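Local coordinates for cellulose-binding protein (Saccharophagus degradans, PDB 2X32) that binds a long polyisoprenoid diphosphate through its YceI-like domain and is implicated in plant cell wall breakdown, at residues D61-N64 with G65-D69. Sequence-based numbering, arbitrary orientation.
Sequences DVRN and GRMRD. With OTP ((2E,6E,10E,14E,18E,22E,26E)-3,7,11,15,19,23,27,31-octamethyldotriaconta-2,6,10,14,18,22,26,30-octaenyl trihydrogen diphosphate), chain C.
Arg68 folds its guanidinium back over the preceding turn of the helix, where NH1 lies 3.5 Å from CB of Asn64 and one face of the group lies over Asn64 O and Gly65 CA, both offset toward its rim. Its bend at the third torsion (chi3 -50°) turns the chain along the helix surface toward Asp61, whose carbonyl O already accepts the N-H of Gly65. A water donates to Asp61 O at 2.7 Å and accepts a bond from Arg68 NH2, lying in the guanidinium plane. A side chain at Gly65 would crowd Arg68 NH2. Shortening Arg68 to an alanine would probably cost the water this N-H donor and uncover the backbone at Asn64 and Gly65. Val62 and Arg66 run side by side in the same direction, with Val62 CG1 over a guanidinium face, 3.6 Å from Arg66 NE. Beneath these side chains, regular i to i+4 bonding joins the two turns, including Met67 N to Arg63 O at 2.8 Å. In this YceI-like, antiparallel beta fold, helix 61-72 flanks the diphosphate end of the ligand pocket, which it reaches through Arg63. That residue makes a weak, bent bond from NH1 to O2 of the diphosphate (2.9 Å, 128°); Lys24 also binds the ligand. A salt bridge to Glu30 and a bond to Thr58 O hold Arg63 NH2, while Asn64 OD1 accepts the N-H of Thr58.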
loop_
_atom_site.group_PDB
_atom_site.type_symbol
_atom_site.label_atom_id
_atom_site.label_comp_id
_atom_site.label_asym_id
_atom_site.label_seq_id
_atom_site.Cartn_x
_atom_site.Cartn_y
_atom_site.Cartn_z
ATOM N N ASP A 61 -14.883 13.874 5.550
ATOM C CA ASP A 61 -13.833 14.880 5.355
ATOM C C ASP A 61 -13.098 15.228 6.654
ATOM O O ASP A 61 -11.867 15.330 6.668
ATOM C CB ASP A 61 -14.427 16.136 4.709
ATOM C CG ASP A 61 -14.948 15.867 3.342
ATOM O OD1 ASP A 61 -14.142 15.543 2.450
ATOM O OD2 ASP A 61 -16.178 15.947 3.149
ATOM N N VAL A 62 -13.828 15.418 7.772
ATOM C CA VAL A 62 -13.157 15.728 9.035
ATOM C C VAL A 62 -12.194 14.609 9.400
ATOM O O VAL A 62 -11.107 14.842 9.827
ATOM C CB VAL A 62 -14.161 15.990 10.193
ATOM C CG1 VAL A 62 -13.446 15.967 11.593
ATOM C CG2 VAL A 62 -14.930 17.275 9.944
ATOM N N ARG A 63 -12.606 13.374 9.219
ATOM C CA ARG A 63 -11.770 12.230 9.573
ATOM C C ARG A 63 -10.555 12.147 8.676
ATOM O O ARG A 63 -9.441 11.864 9.131
ATOM C CB ARG A 63 -12.580 10.931 9.519
ATOM C CG ARG A 63 -11.725 9.752 9.885
ATOM C CD ARG A 63 -12.488 8.514 10.195
ATOM N NE ARG A 63 -13.254 8.068 9.036
ATOM C CZ ARG A 63 -14.072 7.023 9.089
ATOM N NH1 ARG A 63 -14.206 6.357 10.227
ATOM N NH2 ARG A 63 -14.730 6.620 7.999
ATOM N N ASN A 64 -10.737 12.413 7.389
ATOM C CA ASN A 64 -9.578 12.470 6.491
ATOM C C ASN A 64 -8.553 13.448 6.998
ATOM O O ASN A 64 -7.365 13.173 6.970
ATOM C CB ASN A 64 -9.959 12.876 5.068
ATOM C CG ASN A 64 -10.929 11.921 4.387
ATOM O OD1 ASN A 64 -10.981 10.732 4.738
ATOM N ND2 ASN A 64 -11.621 12.420 3.320
ATOM N N GLY A 65 -9.006 14.608 7.453
ATOM C CA GLY A 65 -8.103 15.627 7.928
ATOM C C GLY A 65 -7.353 15.178 9.175
ATOM O O GLY A 65 -6.147 15.412 9.299
ATOM N N ARG A 66 -8.082 14.533 10.084
ATOM C CA ARG A 66 -7.460 14.020 11.311
ATOM C C ARG A 66 -6.429 12.950 10.933
ATOM O O ARG A 66 -5.354 12.884 11.523
ATOM C CB ARG A 66 -8.507 13.466 12.265
ATOM C CG ARG A 66 -9.387 14.553 12.877
ATOM C CD ARG A 66 -10.560 13.934 13.552
ATOM N NE ARG A 66 -11.342 14.945 14.289
ATOM C CZ ARG A 66 -12.346 14.656 15.119
ATOM N NH1 ARG A 66 -12.700 13.385 15.358
ATOM N NH2 ARG A 66 -12.984 15.651 15.743
ATOM N N MET A 67 -6.739 12.095 9.949
ATOM C CA MET A 67 -5.751 11.112 9.556
ATOM C C MET A 67 -4.516 11.768 8.923
ATOM O O MET A 67 -3.385 11.391 9.230
ATOM C CB MET A 67 -6.353 10.061 8.639
ATOM C CG MET A 67 -7.309 9.100 9.328
ATOM S SD MET A 67 -7.597 7.781 8.157
ATOM C CE MET A 67 -6.039 6.912 8.279
ATOM N N ARG A 68 -4.683 12.777 8.084
ATOM C CA ARG A 68 -3.523 13.460 7.532
ATOM C C ARG A 68 -2.693 14.170 8.578
ATOM O O ARG A 68 -1.475 14.086 8.587
ATOM C CB ARG A 68 -3.945 14.449 6.443
ATOM C CG ARG A 68 -4.613 13.875 5.210
ATOM C CD ARG A 68 -4.988 14.940 4.177
ATOM N NE ARG A 68 -5.739 16.080 4.818
ATOM C CZ ARG A 68 -7.053 16.275 4.777
ATOM N NH1 ARG A 68 -7.850 15.458 4.120
ATOM N NH2 ARG A 68 -7.607 17.330 5.410
ATOM N N ASP A 69 -3.356 14.897 9.467
ATOM C CA ASP A 69 -2.692 15.771 10.414
ATOM C C ASP A 69 -2.079 15.048 11.600
ATOM O O ASP A 69 -0.955 15.380 12.006
ATOM C CB ASP A 69 -3.681 16.827 10.908
ATOM C CG ASP A 69 -4.134 17.787 9.788
ATOM O OD1 ASP A 69 -3.479 17.837 8.713
ATOM O OD2 ASP A 69 -5.163 18.447 10.007
HETATM O O7 OTP C . -16.876 6.375 15.833
HETATM P P2 OTP C . -16.746 7.814 15.407
HETATM O O5 OTP C . -16.991 8.789 16.545
HETATM O O6 OTP C . -17.463 8.154 14.129
HETATM O O4 OTP C . -15.131 7.983 15.114
HETATM P P1 OTP C . -14.421 8.210 13.681
HETATM O O2 OTP C . -14.382 6.838 13.036
HETATM O O3 OTP C . -14.864 9.455 12.939
HETATM O O1 OTP C . -12.843 8.441 13.961
HETATM C C40 OTP C . -12.083 7.309 14.429
HETATM C C39 OTP C . -10.967 6.963 13.435
HETATM C C37 OTP C . -10.718 5.734 13.022
HETATM C C38 OTP C . -11.489 4.461 13.394
HETATM C C36 OTP C . -9.548 5.489 12.074
HETATM C C35 OTP C . -8.361 4.808 12.703
HETATM C C34 OTP C . -7.274 4.512 11.651
HETATM C C32 OTP C . -6.467 3.445 11.645
HETATM C C33 OTP C . -6.602 2.335 12.631
HETATM C C31 OTP C . -5.498 3.303 10.462
HETATM C C30 OTP C . -4.027 3.165 10.764
HETATM C C29 OTP C . -3.205 2.924 9.502
HETATM C C27 OTP C . -2.137 2.136 9.439
HETATM C C28 OTP C . -1.494 1.440 10.636
HETATM C C26 OTP C . -1.474 1.823 8.115
HETATM C C25 OTP C . -2.129 2.385 6.872
HETATM C C24 OTP C . -1.693 1.709 5.561
HETATM C C22 OTP C . -0.809 2.186 4.687
HETATM C C23 OTP C . -0.165 3.549 4.740
HETATM C C21 OTP C . -0.463 1.331 3.503
HETATM C C20 OTP C . 0.982 0.767 3.552
HETATM C C19 OTP C . 1.363 -0.059 2.323
HETATM C C17 OTP C . 1.452 -1.386 2.261
HETATM C C18 OTP C . 1.377 -2.329 3.411
HETATM C C16 OTP C . 1.660 -2.035 0.901
HETATM C C15 OTP C . 2.927 -2.836 0.823
HETATM C C14 OTP C . 3.290 -3.166 -0.603
HETATM C C12 OTP C . 3.878 -4.318 -1.009
HETATM C C13 OTP C . 4.183 -5.458 -0.039
HETATM C C11 OTP C . 4.257 -4.564 -2.433
HETATM C C10 OTP C . 3.806 -3.591 -3.448
HETATM C C9 OTP C . 3.982 -4.006 -4.910
HETATM C C7 OTP C . 4.912 -3.554 -5.767
HETATM C C8 OTP C . 5.904 -2.439 -5.500
HETATM C C6 OTP C . 4.955 -4.169 -7.146
HETATM C C5 OTP C . 5.994 -5.263 -7.305
HETATM C C4 OTP C . 6.080 -5.784 -8.710
HETATM C C2 OTP C . 6.307 -7.069 -9.002
HETATM C C3 OTP C . 6.536 -8.207 -8.069
HETATM C C1 OTP C . 6.396 -7.446 -10.454
HETATM O O HOH W 1 -10.455 17.121 5.225
#